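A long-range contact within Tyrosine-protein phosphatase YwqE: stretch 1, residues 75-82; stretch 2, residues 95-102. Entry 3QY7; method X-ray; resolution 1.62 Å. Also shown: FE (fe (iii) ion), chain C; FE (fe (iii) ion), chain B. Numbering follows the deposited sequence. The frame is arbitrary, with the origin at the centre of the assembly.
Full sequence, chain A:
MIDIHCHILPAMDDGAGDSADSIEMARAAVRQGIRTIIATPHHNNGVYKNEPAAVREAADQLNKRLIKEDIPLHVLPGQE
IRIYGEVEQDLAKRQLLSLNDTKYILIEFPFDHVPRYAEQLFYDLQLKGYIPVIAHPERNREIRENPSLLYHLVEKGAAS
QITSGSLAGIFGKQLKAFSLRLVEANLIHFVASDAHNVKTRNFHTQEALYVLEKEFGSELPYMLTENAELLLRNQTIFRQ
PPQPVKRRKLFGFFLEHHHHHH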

# COMPACT_ATOMS: atom_id res chain seq x y z
N VAL A 75 -2.23 2.11 -15.02
CA VAL A 75 -1.99 1.04 -14.06
C VAL A 75 -0.59 0.45 -14.28
O VAL A 75 -0.23 0.05 -15.40
CB VAL A 75 -3.07 -0.07 -14.18
CG1 VAL A 75 -2.87 -1.11 -13.10
CG2 VAL A 75 -4.46 0.56 -14.03
N LEU A 76 0.19 0.42 -13.20
CA LEU A 76 1.52 -0.16 -13.18
C LEU A 76 1.55 -1.45 -12.34
O LEU A 76 0.68 -1.67 -11.48
CB LEU A 76 2.52 0.86 -12.64
CG LEU A 76 2.70 2.05 -13.58
CD1 LEU A 76 3.45 3.15 -12.86
CD2 LEU A 76 3.44 1.63 -14.85
N PRO A 77 2.54 -2.32 -12.57
CA PRO A 77 2.53 -3.62 -11.90
C PRO A 77 3.13 -3.59 -10.49
O PRO A 77 4.02 -2.78 -10.21
CB PRO A 77 3.37 -4.49 -12.84
CG PRO A 77 4.37 -3.54 -13.39
CD PRO A 77 3.61 -2.24 -13.59
N GLY A 78 2.64 -4.49 -9.63
CA GLY A 78 3.11 -4.66 -8.27
C GLY A 78 2.39 -5.86 -7.66
O GLY A 78 1.67 -6.57 -8.35
N GLN A 79 2.60 -6.07 -6.37
CA GLN A 79 1.93 -7.15 -5.62
C GLN A 79 1.82 -6.73 -4.17
O GLN A 79 2.65 -5.98 -3.65
CB GLN A 79 2.77 -8.44 -5.66
CG GLN A 79 2.55 -9.30 -6.88
CD GLN A 79 3.44 -10.54 -6.86
OE1 GLN A 79 4.53 -10.53 -6.30
NE2 GLN A 79 2.97 -11.61 -7.49
N GLU A 80 0.78 -7.24 -3.50
CA GLU A 80 0.75 -7.20 -2.04
C GLU A 80 1.22 -8.59 -1.59
O GLU A 80 0.60 -9.60 -1.93
CB GLU A 80 -0.66 -6.90 -1.51
CG GLU A 80 -0.67 -6.88 0.05
CD GLU A 80 -2.03 -6.57 0.65
OE1 GLU A 80 -2.98 -6.38 -0.10
OE2 GLU A 80 -2.12 -6.50 1.88
N ILE A 81 2.33 -8.62 -0.88
CA ILE A 81 2.99 -9.89 -0.53
C ILE A 81 2.83 -10.19 0.96
O ILE A 81 3.48 -9.58 1.80
CB ILE A 81 4.48 -9.85 -0.91
CG1 ILE A 81 4.64 -9.46 -2.39
CG2 ILE A 81 5.17 -11.20 -0.57
CD1 ILE A 81 6.06 -9.10 -2.81
N ARG A 82 1.96 -11.15 1.28
CA ARG A 82 1.88 -11.64 2.64
C ARG A 82 3.24 -12.23 3.00
O ARG A 82 3.75 -13.10 2.29
CB ARG A 82 0.80 -12.71 2.76
CG ARG A 82 0.74 -13.41 4.12
CD ARG A 82 0.16 -12.48 5.19
NE ARG A 82 -1.22 -12.09 4.89
CZ ARG A 82 -2.29 -12.83 5.14
NH1 ARG A 82 -2.16 -14.03 5.72
NH2 ARG A 82 -3.50 -12.38 4.82
N GLN A 95 10.34 -14.00 -8.85
CA GLN A 95 9.09 -14.71 -8.70
C GLN A 95 8.12 -13.89 -7.84
O GLN A 95 7.01 -14.32 -7.56
CB GLN A 95 9.32 -16.10 -8.09
CG GLN A 95 9.85 -17.14 -9.12
CD GLN A 95 10.71 -18.23 -8.49
OE1 GLN A 95 10.52 -18.61 -7.32
NE2 GLN A 95 11.67 -18.74 -9.26
N LEU A 96 8.58 -12.70 -7.44
CA LEU A 96 7.73 -11.69 -6.79
C LEU A 96 7.97 -10.36 -7.49
O LEU A 96 9.03 -10.14 -8.08
CB LEU A 96 8.06 -11.55 -5.31
CG LEU A 96 7.80 -12.72 -4.36
CD1 LEU A 96 8.43 -12.40 -3.02
CD2 LEU A 96 6.31 -12.99 -4.22
N LEU A 97 6.99 -9.47 -7.38
CA LEU A 97 7.10 -8.12 -7.92
C LEU A 97 7.26 -7.12 -6.79
O LEU A 97 6.57 -7.21 -5.76
CB LEU A 97 5.82 -7.75 -8.70
CG LEU A 97 5.54 -8.40 -10.06
CD1 LEU A 97 4.19 -7.98 -10.56
CD2 LEU A 97 6.62 -7.99 -11.08
N SER A 98 8.17 -6.18 -6.97
CA SER A 98 8.18 -5.00 -6.13
C SER A 98 7.24 -3.98 -6.77
O SER A 98 6.68 -4.23 -7.84
CB SER A 98 9.59 -4.44 -5.97
OG SER A 98 10.14 -4.13 -7.25
N LEU A 99 7.01 -2.87 -6.07
CA LEU A 99 6.04 -1.88 -6.53
C LEU A 99 6.61 -1.17 -7.75
O LEU A 99 7.63 -0.51 -7.65
CB LEU A 99 5.71 -0.89 -5.39
CG LEU A 99 5.05 -1.50 -4.13
CD1 LEU A 99 4.96 -0.46 -3.05
CD2 LEU A 99 3.65 -2.07 -4.46
N ASN A 100 5.94 -1.32 -8.89
CA ASN A 100 6.43 -0.75 -10.14
C ASN A 100 7.89 -1.08 -10.42
O ASN A 100 8.63 -0.26 -10.96
CB ASN A 100 6.21 0.78 -10.16
CG ASN A 100 6.43 1.36 -11.54
OD1 ASN A 100 6.12 0.72 -12.53
ND2 ASN A 100 6.99 2.57 -11.61
N ASP A 101 8.31 -2.28 -10.02
CA ASP A 101 9.70 -2.72 -10.24
C ASP A 101 10.75 -1.83 -9.58
O ASP A 101 11.92 -1.82 -9.98
CB ASP A 101 9.99 -2.84 -11.75
CG ASP A 101 9.15 -3.89 -12.43
OD1 ASP A 101 8.58 -3.58 -13.51
OD2 ASP A 101 9.02 -5.02 -11.89
N THR A 102 10.35 -1.06 -8.57
CA THR A 102 11.28 -0.21 -7.81
C THR A 102 11.86 -0.96 -6.62
O THR A 102 11.61 -2.14 -6.44
CB THR A 102 10.57 1.04 -7.26
OG1 THR A 102 9.66 0.64 -6.22
CG2 THR A 102 9.84 1.78 -8.39
FE FE C . -4.53 -4.90 0.08
FE FE B . -3.81 -6.43 3.13
O HOH W 1 5.38 -5.30 -3.87
O HOH W 2 -5.71 -6.58 4.29
O HOH W 3 -4.44 -4.87 1.95

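V75 lies beyond reach, so the contact opens at L76, whose CA-to-CB bond points toward stretch 2 and brings CB to 3.6 Å from N100 OD1. The next residue carries the first polar anchor. P77 O accepts a hydrogen bond from N100 N at 2.7 Å, short but bent, with an N-H...acceptor angle of 136°. Proline has no N-H to give, yet its carbonyl is free to accept, and its ring adds apolar surface: P77 CB lies 4.2 Å from L97 CD1. N100 meets it with positive phi and psi (50/35), a backbone shape asparagine tolerates better than most residues.

At G78 the two stretches make their closest CA-CA approach, with G78 CA 4.4 Å from L99 CA; G78 CA also lies 3.6 Å from S98 O. Glycine suits this place: its extended phi/psi (-175/-173) is easy without a side chain, and an ideal CB would sit a tight 3.4 Å from L99 CD2. L97 CD1 packs at 3.6 Å from G78 O.

Q79 supplies the second anchor through its side chain. With chi1 m and chi2 t, it reaches across to place OE1 2.9 Å from L97 N, in a nearly straight hydrogen bond (169°), while NE2 is satisfied elsewhere in the structure. Its backbone is joined less directly: water 1 donates to both Q79 O (2.8 Å) and L97 O (2.9 Å). Q79 N is buried without a partner, a polar cost the contact carries.

The CA-to-CB bond of E80 points away from stretch 2, and its carboxylate bridges the two iron ions, OE1 2.1 Å from FE of chain C and OE2 2.1 Å from FE of chain B. I81 points back toward stretch 2, its CD1 4.0 Å from L96 CB and 3.5 Å from L97 O. Altogether 527 Å² is buried, with L97 covered most: its backbone N serves Q79 while its leucine side chain fills the space beside P77 and G78.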